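Local coordinates for enoyl-CoA hydratase subunit I (PDB 2PBP) that adds water across the double bond of enoyl-CoA thioesters, a step of beta-oxidation, as a member of the crotonase-like enoyl-CoA hydratase/isomerase family, at the interface of chains A and B. Residues are numbered along the deposited sequence; one frame, centred on the assembly and turned at random. Chains: chain A/B, Enoyl-CoA hydratase subunit I.

All four contacts belong to one continuous interface in which helix 202-217 of chain A lies against helices 143-151 and 153-162 of chain B. Contact 4 is the apolar middle; its C-alpha centre is about 7 Å from that of contact 1, 8 Å from contact 2 and 10 Å from contact 3. Contacts 2 and 3 are farthest apart, at about 17 Å. A:Ala215 is common to contacts 1, 3 and 4, while B:Leu157 joins contacts 2 and 4. The pairing is not an exact two-fold, which would suit neighbouring subunits of the ring-like trimers usual in this family.

Contact 1: the interface of chains A and B. Residues chain A 207-208, 211-212, 215, 227; chain B 138-139, 144-145.
A:Glu227 and B:Thr144 meet tip to tip, one carboxylate oxygen taking both polar hydrogens of the threonine. OE2 of A:Glu227 accepts from the hydroxyl OG1 of B:Thr144 at 2.5 Å, on its anti side and 23° out of the carboxylate plane. The same OE2 accepts a hydrogen bond from the backbone N of B:Thr144 at 2.9 Å, near the start of helix 143-151. With CG anti to the backbone N (chi1 -180°) and the chain extended, the glutamate spans the gap. An alanine here would probably leave both donors of B:Thr144 without their acceptor and free the hydroxyl to turn.

The amide of B:Gln145 is less certain. Its OE1 sits 2.9 Å from the carbonyl O of A:Ala211, two acceptors face to face; turning the amide over would place NE2 there and remove the clash. The modelled bond from B:Thr144 OG1 to OE1 is therefore doubtful too.

Among the apolar contacts, CD1 of A:Ile208 packs among B:Pro139, B:Thr144 and B:Met138, its exact position doubtful because it is modelled too close to B:Met138. B:Met138 bends at chi3 (-85°), bringing CE within 3.9 Å of A:Ala211 CB.

Together these contacts join helices 202-217 and 220-234 of chain A to the B:Met138 loop and the adjoining helix, probably steadying the subunit pairing.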
ATOM      1  N   LEU A 207      12.561  -7.147   0.338  1.00  5.86           N
ATOM      2  CA  LEU A 207      11.573  -7.690   1.263  1.00  5.93           C
ATOM      3  C   LEU A 207      10.322  -6.824   1.394  1.00  5.51           C
ATOM      4  O   LEU A 207       9.239  -7.332   1.691  1.00  3.90           O
ATOM      5  CB  LEU A 207      12.217  -7.945   2.631  1.00  5.67           C
ATOM      6  CG  LEU A 207      12.912  -9.316   2.736  1.00  8.61           C
ATOM      7  CD1 LEU A 207      13.881  -9.507   1.571  1.00  8.18           C
ATOM      8  CD2 LEU A 207      13.641  -9.435   4.068  1.00  7.42           C
ATOM      9  N   ILE A 208      10.464  -5.519   1.179  1.00  3.78           N
ATOM     10  CA  ILE A 208       9.306  -4.631   1.233  1.00  6.27           C
ATOM     11  C   ILE A 208       8.429  -4.966   0.031  1.00  6.18           C
ATOM     12  O   ILE A 208       7.202  -5.059   0.137  1.00  3.65           O
ATOM     13  CB  ILE A 208       9.717  -3.132   1.152  1.00  6.67           C
ATOM     14  CG1 ILE A 208      10.179  -2.641   2.527  1.00 10.65           C
ATOM     15  CG2 ILE A 208       8.545  -2.299   0.631  1.00  4.96           C
ATOM     16  CD1 ILE A 208       9.147  -2.690   3.685  1.00 13.93           C
ATOM     17  N   ALA A 211       6.484  -8.095   0.578  1.00  6.32           N
ATOM     18  CA  ALA A 211       5.367  -7.848   1.482  1.00  6.05           C
ATOM     19  C   ALA A 211       4.227  -7.156   0.739  1.00  7.15           C
ATOM     20  O   ALA A 211       3.062  -7.508   0.910  1.00  5.63           O
ATOM     21  CB  ALA A 211       5.825  -6.995   2.663  1.00  6.34           C
ATOM     22  N   VAL A 212       4.564  -6.171  -0.090  1.00  5.43           N
ATOM     23  CA  VAL A 212       3.548  -5.455  -0.847  1.00  6.04           C
ATOM     24  C   VAL A 212       2.836  -6.396  -1.817  1.00  8.09           C
ATOM     25  O   VAL A 212       1.631  -6.275  -2.033  1.00  8.57           O
ATOM     26  CB  VAL A 212       4.164  -4.268  -1.625  1.00  2.66           C
ATOM     27  CG1 VAL A 212       3.139  -3.676  -2.586  1.00  5.71           C
ATOM     28  CG2 VAL A 212       4.630  -3.207  -0.644  1.00  3.70           C
ATOM     29  N   ALA A 215       0.283  -8.083   0.108  1.00  8.14           N
ATOM     30  CA  ALA A 215      -0.770  -7.146   0.500  1.00  8.69           C
ATOM     31  C   ALA A 215      -1.854  -7.019  -0.559  1.00  9.58           C
ATOM     32  O   ALA A 215      -3.013  -6.750  -0.247  1.00  9.66           O
ATOM     33  CB  ALA A 215      -0.168  -5.776   0.791  1.00  6.55           C
ATOM     34  N   GLU A 227       4.656 -10.271   6.591  1.00  4.31           N
ATOM     35  CA  GLU A 227       5.393  -9.023   6.736  1.00  5.14           C
ATOM     36  C   GLU A 227       6.399  -9.055   7.890  1.00  5.29           C
ATOM     37  O   GLU A 227       7.576  -8.724   7.708  1.00  4.87           O
ATOM     38  CB  GLU A 227       4.398  -7.883   6.951  1.00  5.20           C
ATOM     39  CG  GLU A 227       5.016  -6.508   7.113  1.00  5.26           C
ATOM     40  CD  GLU A 227       4.001  -5.518   7.645  1.00  9.64           C
ATOM     41  OE1 GLU A 227       3.511  -5.745   8.768  1.00 10.07           O
ATOM     42  OE2 GLU A 227       3.688  -4.525   6.949  1.00  7.46           O
TER
ATOM     43  N   MET B 138      12.297  -2.279   7.750  1.00  6.57           N
ATOM     44  CA  MET B 138      11.003  -2.041   7.109  1.00  5.30           C
ATOM     45  C   MET B 138       9.863  -1.967   8.125  1.00  4.34           C
ATOM     46  O   MET B 138      10.062  -2.221   9.312  1.00  5.08           O
ATOM     47  CB  MET B 138      10.706  -3.179   6.123  1.00  4.37           C
ATOM     48  CG  MET B 138      10.500  -4.546   6.779  1.00  5.87           C
ATOM     49  SD  MET B 138      10.252  -5.906   5.600  1.00  7.36           S
ATOM     50  CE  MET B 138       8.478  -5.780   5.283  1.00  7.48           C
ATOM     51  N   PRO B 139       8.655  -1.594   7.670  1.00  5.97           N
ATOM     52  CA  PRO B 139       7.530  -1.529   8.608  1.00  6.43           C
ATOM     53  C   PRO B 139       7.188  -2.973   8.978  1.00  7.23           C
ATOM     54  O   PRO B 139       7.186  -3.849   8.116  1.00  7.41           O
ATOM     55  CB  PRO B 139       6.432  -0.869   7.781  1.00  7.97           C
ATOM     56  CG  PRO B 139       7.212   0.034   6.855  1.00  7.51           C
ATOM     57  CD  PRO B 139       8.339  -0.876   6.421  1.00  4.78           C
ATOM     58  N   THR B 144       3.086  -2.026   5.519  1.00  5.76           N
ATOM     59  CA  THR B 144       3.158  -2.409   4.111  1.00  6.25           C
ATOM     60  C   THR B 144       1.834  -2.976   3.614  1.00  5.73           C
ATOM     61  O   THR B 144       1.500  -2.852   2.436  1.00  6.94           O
ATOM     62  CB  THR B 144       4.260  -3.461   3.848  1.00  4.95           C
ATOM     63  OG1 THR B 144       3.921  -4.692   4.498  1.00  6.27           O
ATOM     64  CG2 THR B 144       5.599  -2.971   4.362  1.00  7.27           C
ATOM     65  N   GLN B 145       1.077  -3.591   4.518  1.00  4.13           N
ATOM     66  CA  GLN B 145      -0.196  -4.195   4.151  1.00  5.25           C
ATOM     67  C   GLN B 145      -1.332  -3.188   4.024  1.00  5.17           C
ATOM     68  O   GLN B 145      -1.970  -3.089   2.974  1.00  5.27           O
ATOM     69  CB  GLN B 145      -0.582  -5.267   5.173  1.00  5.59           C
ATOM     70  CG  GLN B 145       0.468  -6.358   5.357  1.00  6.19           C
ATOM     71  CD  GLN B 145       0.851  -7.019   4.046  1.00  5.68           C
ATOM     72  OE1 GLN B 145       1.969  -6.844   3.551  1.00  9.53           O
ATOM     73  NE2 GLN B 145      -0.077  -7.771   3.469  1.00  2.51           N
TER

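Contact 2: the interface of chains A and B. Residues chain A 119, 178; chain B 154-155, 157-158.
A:Leu119 sets one methyl, CD2, on the backbone of helix 153-162 of chain B. The residue starts strand 119-123, and its CG lies anti to the carbonyl carbon (chi1 -58°), pointing CD2 at the helix. That methyl rests 3.3 Å from the carbonyl O of B:Lys154 and 4.2 Å from CB of B:Leu157, so it touches one turn of helix rather than a bed of side chains.

Moving outward, the amide of A:Asn178 lies beside this methyl, with its OD1 3.6 Å from CD2 of A:Leu119 in the same chain. It forms the polar rim with B:Glu158, the two side chains running past each other in opposite directions and their amide and carboxylate planes 67° apart. B:Glu158 comes alongside because its CG is anti to the backbone N (chi1 -169°) and its chain is extended.

As modelled, OD1 of A:Asn178 is 3.0 Å from OE1 of B:Glu158, and the carbonyl O of B:Lys154 stands equally near. Acceptors facing acceptors make this orientation doubtful; with the amide turned over, ND2 could plausibly donate to both oxygens. A leucine in place of A:Asn178 would probably leave the B:Glu158 carboxylate and that carbonyl without a polar mate across the interface. This edge of the subunit interface probably helps seat helix 153-162 of chain B against chain A. CB of A:Asn178 itself lies 3.6 Å from OE1 of B:Glu158.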
ATOM      1  N   LEU A 119       7.094   0.420 -10.433  1.00  5.32           N
ATOM      2  CA  LEU A 119       6.825   1.848 -10.540  1.00  5.62           C
ATOM      3  C   LEU A 119       6.831   2.183 -12.016  1.00  6.09           C
ATOM      4  O   LEU A 119       7.534   1.541 -12.802  1.00  4.87           O
ATOM      5  CB  LEU A 119       7.917   2.673  -9.855  1.00  3.78           C
ATOM      6  CG  LEU A 119       8.215   2.459  -8.371  1.00  4.98           C
ATOM      7  CD1 LEU A 119       9.403   3.315  -7.969  1.00  6.12           C
ATOM      8  CD2 LEU A 119       6.993   2.811  -7.539  1.00  6.07           C
ATOM      9  N   ASN A 178       3.379   6.740 -11.576  1.00 11.59           N
ATOM     10  CA  ASN A 178       3.923   7.475 -10.437  1.00 12.98           C
ATOM     11  C   ASN A 178       4.221   8.944 -10.735  1.00 14.33           C
ATOM     12  O   ASN A 178       4.031   9.809  -9.875  1.00 14.33           O
ATOM     13  CB  ASN A 178       5.175   6.763  -9.925  1.00 13.20           C
ATOM     14  CG  ASN A 178       4.854   5.416  -9.280  1.00 15.42           C
ATOM     15  OD1 ASN A 178       4.436   5.348  -8.124  1.00 16.29           O
ATOM     16  ND2 ASN A 178       5.034   4.341 -10.037  1.00 14.22           N
TER
ATOM     17  N   LYS B 154       1.563   0.382  -6.714  1.00  7.68           N
ATOM     18  CA  LYS B 154       2.376   1.357  -7.445  1.00  8.73           C
ATOM     19  C   LYS B 154       2.720   2.561  -6.563  1.00  9.46           C
ATOM     20  O   LYS B 154       3.884   2.954  -6.444  1.00  8.39           O
ATOM     21  CB  LYS B 154       1.635   1.828  -8.707  1.00  8.34           C
ATOM     22  CG  LYS B 154       1.446   0.749  -9.778  1.00  7.48           C
ATOM     23  CD  LYS B 154       2.731   0.505 -10.565  1.00  9.23           C
ATOM     24  CE  LYS B 154       2.561  -0.583 -11.620  1.00  6.35           C
ATOM     25  NZ  LYS B 154       2.411  -1.946 -11.021  1.00  5.31           N
ATOM     26  N   ARG B 155       1.707   3.146  -5.937  1.00  6.92           N
ATOM     27  CA  ARG B 155       1.945   4.294  -5.078  1.00  6.77           C
ATOM     28  C   ARG B 155       2.560   3.885  -3.740  1.00  5.64           C
ATOM     29  O   ARG B 155       3.432   4.574  -3.214  1.00  5.87           O
ATOM     30  CB  ARG B 155       0.637   5.071  -4.874  1.00  6.78           C
ATOM     31  CG  ARG B 155       0.175   5.779  -6.147  1.00 10.25           C
ATOM     32  CD  ARG B 155      -1.114   6.560  -5.963  1.00 13.51           C
ATOM     33  NE  ARG B 155      -2.236   5.675  -5.674  1.00 13.38           N
ATOM     34  CZ  ARG B 155      -3.508   5.981  -5.898  1.00 15.57           C
ATOM     35  NH1 ARG B 155      -3.826   7.157  -6.421  1.00 15.38           N
ATOM     36  NH2 ARG B 155      -4.462   5.108  -5.602  1.00 14.96           N
ATOM     37  N   LEU B 157       4.665   1.412  -2.982  1.00  7.20           N
ATOM     38  CA  LEU B 157       6.100   1.149  -3.067  1.00  7.84           C
ATOM     39  C   LEU B 157       6.919   2.431  -3.126  1.00  7.71           C
ATOM     40  O   LEU B 157       8.038   2.483  -2.617  1.00  6.97           O
ATOM     41  CB  LEU B 157       6.410   0.253  -4.269  1.00  7.08           C
ATOM     42  CG  LEU B 157       6.013  -1.214  -4.058  1.00  6.12           C
ATOM     43  CD1 LEU B 157       6.202  -2.001  -5.345  1.00  8.21           C
ATOM     44  CD2 LEU B 157       6.854  -1.809  -2.925  1.00  6.24           C
ATOM     45  N   GLU B 158       6.356   3.466  -3.735  1.00  8.37           N
ATOM     46  CA  GLU B 158       7.043   4.746  -3.825  1.00  8.97           C
ATOM     47  C   GLU B 158       7.320   5.241  -2.401  1.00  9.44           C
ATOM     48  O   GLU B 158       8.454   5.573  -2.050  1.00  8.94           O
ATOM     49  CB  GLU B 158       6.164   5.759  -4.571  1.00 11.22           C
ATOM     50  CG  GLU B 158       6.870   7.047  -4.961  1.00 16.06           C
ATOM     51  CD  GLU B 158       5.925   8.068  -5.575  1.00 18.01           C
ATOM     52  OE1 GLU B 158       5.131   7.691  -6.462  1.00 20.02           O
ATOM     53  OE2 GLU B 158       5.978   9.248  -5.174  1.00 25.96           O
TER

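Contact 3: the interface of chains A and B. Residues chain A 215, 218-220; chain B 145, 149, 217.
B:Lys149 pushes its side-chain amine into the C-terminal end of helix 202-217 of chain A, where it donates to two backbone carbonyls. NZ lies 2.8 Å from the O of A:Tyr218 and meets it almost end-on, with a C=O...N angle of 172°. The second bond, to the O of A:Ala215 at 2.9 Å, comes in tilted 21° from the carbonyl plane. The lysine chain is stretched until chi4, where a bend of -61° delivers NZ between the two oxygens. A positive charge here would probably be favoured by the carbonyl end of the helix.

The other anchor is B:Asp217, whose carboxylate OD1 accepts a hydrogen bond from the backbone N of A:Leu220 at 2.7 Å. This N-H approaches from above the carboxylate plane, and the bond is fairly straight. Since A:Leu220 opens helix 220-234, the aspartate acts as an N-terminal cap supplied by the neighbouring chain. Its CB also packs against the ring carbon CB of A:Pro219 at 3.7 Å.

Around these, CD1 of A:Leu220 slants over CB of B:Gln145, 3.7 Å away. Water 1 links NE2 of B:Gln145, as modelled, to the O of A:Tyr218, 3.0 Å from the water; with that doubtful amide turned over, the water would face its oxygen instead. The patch thus ties the turn between two helices of chain A to chain B and probably fixes how those helices sit in the assembly.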
ATOM      1  N   ALA A 215       0.283  -8.083   0.108  1.00  8.14           N
ATOM      2  CA  ALA A 215      -0.770  -7.146   0.500  1.00  8.69           C
ATOM      3  C   ALA A 215      -1.854  -7.019  -0.559  1.00  9.58           C
ATOM      4  O   ALA A 215      -3.013  -6.750  -0.247  1.00  9.66           O
ATOM      5  CB  ALA A 215      -0.168  -5.776   0.791  1.00  6.55           C
ATOM      6  N   TYR A 218      -3.275 -11.267  -0.211  1.00 18.89           N
ATOM      7  CA  TYR A 218      -3.511 -11.764   1.148  1.00 18.45           C
ATOM      8  C   TYR A 218      -4.504 -11.033   2.040  1.00 13.97           C
ATOM      9  O   TYR A 218      -4.656  -9.817   1.960  1.00 12.40           O
ATOM     10  CB  TYR A 218      -2.203 -11.762   1.939  1.00 20.53           C
ATOM     11  CG  TYR A 218      -1.206 -12.856   1.660  1.00 21.57           C
ATOM     12  CD1 TYR A 218      -0.890 -13.241   0.359  1.00 23.16           C
ATOM     13  CD2 TYR A 218      -0.495 -13.434   2.712  1.00 21.21           C
ATOM     14  CE1 TYR A 218       0.119 -14.174   0.115  1.00 21.69           C
ATOM     15  CE2 TYR A 218       0.510 -14.359   2.482  1.00 22.54           C
ATOM     16  CZ  TYR A 218       0.817 -14.722   1.184  1.00 21.91           C
ATOM     17  OH  TYR A 218       1.837 -15.619   0.972  1.00 23.13           O
ATOM     18  N   PRO A 219      -5.193 -11.785   2.913  1.00 12.44           N
ATOM     19  CA  PRO A 219      -6.141 -11.156   3.836  1.00 13.15           C
ATOM     20  C   PRO A 219      -5.189 -10.420   4.788  1.00 11.91           C
ATOM     21  O   PRO A 219      -4.075 -10.891   5.023  1.00  9.91           O
ATOM     22  CB  PRO A 219      -6.804 -12.351   4.514  1.00 13.68           C
ATOM     23  CG  PRO A 219      -6.796 -13.385   3.441  1.00 16.71           C
ATOM     24  CD  PRO A 219      -5.407 -13.242   2.858  1.00 13.50           C
ATOM     25  N   LEU A 220      -5.612  -9.284   5.331  1.00 10.15           N
ATOM     26  CA  LEU A 220      -4.755  -8.494   6.215  1.00 12.18           C
ATOM     27  C   LEU A 220      -3.948  -9.253   7.269  1.00 10.92           C
ATOM     28  O   LEU A 220      -2.722  -9.136   7.319  1.00  8.17           O
ATOM     29  CB  LEU A 220      -5.579  -7.408   6.911  1.00 12.25           C
ATOM     30  CG  LEU A 220      -4.816  -6.501   7.881  1.00 13.96           C
ATOM     31  CD1 LEU A 220      -3.730  -5.739   7.131  1.00 14.52           C
ATOM     32  CD2 LEU A 220      -5.787  -5.531   8.541  1.00 14.50           C
TER
ATOM     33  N   GLN B 145       1.077  -3.591   4.518  1.00  4.13           N
ATOM     34  CA  GLN B 145      -0.196  -4.195   4.151  1.00  5.25           C
ATOM     35  C   GLN B 145      -1.332  -3.188   4.024  1.00  5.17           C
ATOM     36  O   GLN B 145      -1.970  -3.089   2.974  1.00  5.27           O
ATOM     37  CB  GLN B 145      -0.582  -5.267   5.173  1.00  5.59           C
ATOM     38  CG  GLN B 145       0.468  -6.358   5.357  1.00  6.19           C
ATOM     39  CD  GLN B 145       0.851  -7.019   4.046  1.00  5.68           C
ATOM     40  OE1 GLN B 145       1.969  -6.844   3.551  1.00  9.53           O
ATOM     41  NE2 GLN B 145      -0.077  -7.771   3.469  1.00  2.51           N
ATOM     42  N   LYS B 149      -3.263  -1.776   0.498  1.00  7.76           N
ATOM     43  CA  LYS B 149      -4.687  -1.999   0.285  1.00  8.12           C
ATOM     44  C   LYS B 149      -5.418  -0.680   0.057  1.00  8.50           C
ATOM     45  O   LYS B 149      -6.390  -0.625  -0.694  1.00 10.31           O
ATOM     46  CB  LYS B 149      -5.303  -2.740   1.475  1.00  7.95           C
ATOM     47  CG  LYS B 149      -4.825  -4.181   1.616  1.00 11.05           C
ATOM     48  CD  LYS B 149      -5.644  -4.943   2.644  1.00 14.61           C
ATOM     49  CE  LYS B 149      -5.159  -6.381   2.797  1.00 16.48           C
ATOM     50  NZ  LYS B 149      -5.257  -7.164   1.530  1.00 13.75           N
ATOM     51  N   ASP B 217     -10.814  -8.189   2.862  1.00 15.98           N
ATOM     52  CA  ASP B 217     -10.140  -9.461   2.590  1.00 20.05           C
ATOM     53  C   ASP B 217     -10.951 -10.488   1.786  1.00 21.27           C
ATOM     54  O   ASP B 217     -10.456 -11.067   0.815  1.00 23.76           O
ATOM     55  CB  ASP B 217      -9.712 -10.107   3.916  1.00 21.38           C
ATOM     56  CG  ASP B 217      -8.909  -9.162   4.801  1.00 21.90           C
ATOM     57  OD1 ASP B 217      -8.008  -8.475   4.281  1.00 20.56           O
ATOM     58  OD2 ASP B 217      -9.174  -9.118   6.024  1.00 23.24           O
TER
HETATM   59  O   HOH W   1      -2.623  -8.244   3.488  1.00 13.59           O

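Contact 4: the interface of chains A and B. Residues chain A 118, 150, 209, 212, 215-216; chain B 144, 148, 153, 157, 160.
A:Val212 drives both methyls into a hollow formed by B:Thr148, B:Pro153, B:Leu157 and B:Leu160. This is the apolar part of the subunit interface, where helix 202-217 of chain A packs on helices 143-151 and 153-162 of chain B, probably helping to hold the pair together. With CG1 anti to the backbone N (chi1 171°), the valine's branches split the work. CG2 packs tightly on CD2 of B:Leu157 at 3.5 Å and meets CD1 of B:Leu160 at 3.6 Å. CG1 faces CB of B:Pro153, 3.7 Å away, the two side chains crossing at about a right angle.

One turn on, A:Val216 lays CG2 between the B:Thr148 methyl and the B:Pro153 ring, while CB of A:Ala215 presses on CB of B:Thr148 at 3.5 Å. CD2 of A:Leu150 reaches CD of B:Pro153 at 3.8 Å. The other methyl of B:Leu157, CD1, lies against CB of A:Asp118.

Polar groups here are paired within their own chains. NZ of A:Lys209 forms a salt bridge with OD2 of A:Asp118, on the syn lone pair of that oxygen, and so helps fix the carboxylate. In chain B, the hydroxyl of B:Thr148 is tied back to its own helix: OG1 donates to the carbonyl O of B:Thr144 at 2.7 Å, with a C=O...O angle of 169°.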
ATOM      1  N   ASP A 118       7.222  -2.344 -10.927  1.00  4.19           N
ATOM      2  CA  ASP A 118       6.826  -1.836  -9.612  1.00  5.16           C
ATOM      3  C   ASP A 118       6.435  -0.367  -9.593  1.00  6.83           C
ATOM      4  O   ASP A 118       5.572   0.044  -8.811  1.00  7.17           O
ATOM      5  CB  ASP A 118       7.955  -2.068  -8.613  1.00  6.04           C
ATOM      6  CG  ASP A 118       8.399  -3.509  -8.578  1.00  5.87           C
ATOM      7  OD1 ASP A 118       7.531  -4.384  -8.372  1.00  6.33           O
ATOM      8  OD2 ASP A 118       9.609  -3.768  -8.764  1.00  8.04           O
ATOM      9  N   LEU A 150      -5.972  -2.060  -9.475  1.00  7.97           N
ATOM     10  CA  LEU A 150      -5.516  -0.685  -9.321  1.00  8.68           C
ATOM     11  C   LEU A 150      -6.605   0.383  -9.331  1.00  8.14           C
ATOM     12  O   LEU A 150      -6.552   1.321  -8.537  1.00  8.22           O
ATOM     13  CB  LEU A 150      -4.488  -0.342 -10.403  1.00  7.53           C
ATOM     14  CG  LEU A 150      -3.099  -0.971 -10.267  1.00  7.67           C
ATOM     15  CD1 LEU A 150      -2.289  -0.691 -11.524  1.00  9.40           C
ATOM     16  CD2 LEU A 150      -2.398  -0.398  -9.039  1.00  8.58           C
ATOM     17  N   LYS A 209       9.074  -5.142  -1.118  1.00  6.21           N
ATOM     18  CA  LYS A 209       8.365  -5.473  -2.342  1.00  5.59           C
ATOM     19  C   LYS A 209       7.609  -6.792  -2.172  1.00  6.04           C
ATOM     20  O   LYS A 209       6.458  -6.908  -2.595  1.00  5.48           O
ATOM     21  CB  LYS A 209       9.351  -5.565  -3.513  1.00  6.35           C
ATOM     22  CG  LYS A 209       8.723  -6.038  -4.814  1.00  8.82           C
ATOM     23  CD  LYS A 209       9.706  -5.947  -5.977  1.00  5.45           C
ATOM     24  CE  LYS A 209       9.154  -6.665  -7.196  1.00  9.14           C
ATOM     25  NZ  LYS A 209      10.018  -6.481  -8.400  1.00  6.33           N
ATOM     26  N   VAL A 212       4.564  -6.171  -0.090  1.00  5.43           N
ATOM     27  CA  VAL A 212       3.548  -5.455  -0.847  1.00  6.04           C
ATOM     28  C   VAL A 212       2.836  -6.396  -1.817  1.00  8.09           C
ATOM     29  O   VAL A 212       1.631  -6.275  -2.033  1.00  8.57           O
ATOM     30  CB  VAL A 212       4.164  -4.268  -1.625  1.00  2.66           C
ATOM     31  CG1 VAL A 212       3.139  -3.676  -2.586  1.00  5.71           C
ATOM     32  CG2 VAL A 212       4.630  -3.207  -0.644  1.00  3.70           C
ATOM     33  N   ALA A 215       0.283  -8.083   0.108  1.00  8.14           N
ATOM     34  CA  ALA A 215      -0.770  -7.146   0.500  1.00  8.69           C
ATOM     35  C   ALA A 215      -1.854  -7.019  -0.559  1.00  9.58           C
ATOM     36  O   ALA A 215      -3.013  -6.750  -0.247  1.00  9.66           O
ATOM     37  CB  ALA A 215      -0.168  -5.776   0.791  1.00  6.55           C
ATOM     38  N   VAL A 216      -1.470  -7.202  -1.817  1.00  9.68           N
ATOM     39  CA  VAL A 216      -2.414  -7.110  -2.923  1.00 12.83           C
ATOM     40  C   VAL A 216      -3.380  -8.297  -2.948  1.00 15.22           C
ATOM     41  O   VAL A 216      -4.535  -8.153  -3.353  1.00 18.10           O
ATOM     42  CB  VAL A 216      -1.667  -7.048  -4.283  1.00 13.24           C
ATOM     43  CG1 VAL A 216      -2.658  -7.112  -5.434  1.00 16.34           C
ATOM     44  CG2 VAL A 216      -0.850  -5.762  -4.372  1.00 14.50           C
TER
ATOM     45  N   THR B 144       3.086  -2.026   5.519  1.00  5.76           N
ATOM     46  CA  THR B 144       3.158  -2.409   4.111  1.00  6.25           C
ATOM     47  C   THR B 144       1.834  -2.976   3.614  1.00  5.73           C
ATOM     48  O   THR B 144       1.500  -2.852   2.436  1.00  6.94           O
ATOM     49  CB  THR B 144       4.260  -3.461   3.848  1.00  4.95           C
ATOM     50  OG1 THR B 144       3.921  -4.692   4.498  1.00  6.27           O
ATOM     51  CG2 THR B 144       5.599  -2.971   4.362  1.00  7.27           C
ATOM     52  N   THR B 148      -0.818  -0.520   1.151  1.00  5.21           N
ATOM     53  CA  THR B 148      -1.024  -1.092  -0.175  1.00  5.17           C
ATOM     54  C   THR B 148      -2.507  -1.305  -0.486  1.00  6.05           C
ATOM     55  O   THR B 148      -2.960  -1.050  -1.602  1.00  6.04           O
ATOM     56  CB  THR B 148      -0.275  -2.432  -0.319  1.00  6.51           C
ATOM     57  OG1 THR B 148       1.132  -2.206  -0.156  1.00  6.43           O
ATOM     58  CG2 THR B 148      -0.527  -3.044  -1.694  1.00  5.60           C
ATOM     59  N   PRO B 153      -0.337  -0.948  -4.992  1.00  7.00           N
ATOM     60  CA  PRO B 153       1.103  -1.230  -4.938  1.00  6.89           C
ATOM     61  C   PRO B 153       2.025  -0.220  -5.622  1.00  7.29           C
ATOM     62  O   PRO B 153       3.151   0.000  -5.167  1.00  5.82           O
ATOM     63  CB  PRO B 153       1.202  -2.615  -5.567  1.00  7.94           C
ATOM     64  CG  PRO B 153       0.113  -2.581  -6.590  1.00  9.49           C
ATOM     65  CD  PRO B 153      -1.032  -1.944  -5.825  1.00  7.43           C
ATOM     66  N   LEU B 157       4.665   1.412  -2.982  1.00  7.20           N
ATOM     67  CA  LEU B 157       6.100   1.149  -3.067  1.00  7.84           C
ATOM     68  C   LEU B 157       6.919   2.431  -3.126  1.00  7.71           C
ATOM     69  O   LEU B 157       8.038   2.483  -2.617  1.00  6.97           O
ATOM     70  CB  LEU B 157       6.410   0.253  -4.269  1.00  7.08           C
ATOM     71  CG  LEU B 157       6.013  -1.214  -4.058  1.00  6.12           C
ATOM     72  CD1 LEU B 157       6.202  -2.001  -5.345  1.00  8.21           C
ATOM     73  CD2 LEU B 157       6.854  -1.809  -2.925  1.00  6.24           C
ATOM     74  N   LEU B 160       7.027   3.502   0.553  1.00  4.84           N
ATOM     75  CA  LEU B 160       7.730   2.518   1.369  1.00  3.65           C
ATOM     76  C   LEU B 160       9.218   2.407   1.036  1.00  5.33           C
ATOM     77  O   LEU B 160      10.044   2.247   1.932  1.00  7.97           O
ATOM     78  CB  LEU B 160       7.055   1.149   1.223  1.00  3.08           C
ATOM     79  CG  LEU B 160       5.624   1.081   1.770  1.00  5.67           C
ATOM     80  CD1 LEU B 160       4.931  -0.177   1.269  1.00  5.28           C
ATOM     81  CD2 LEU B 160       5.662   1.107   3.298  1.00  4.65           C
TER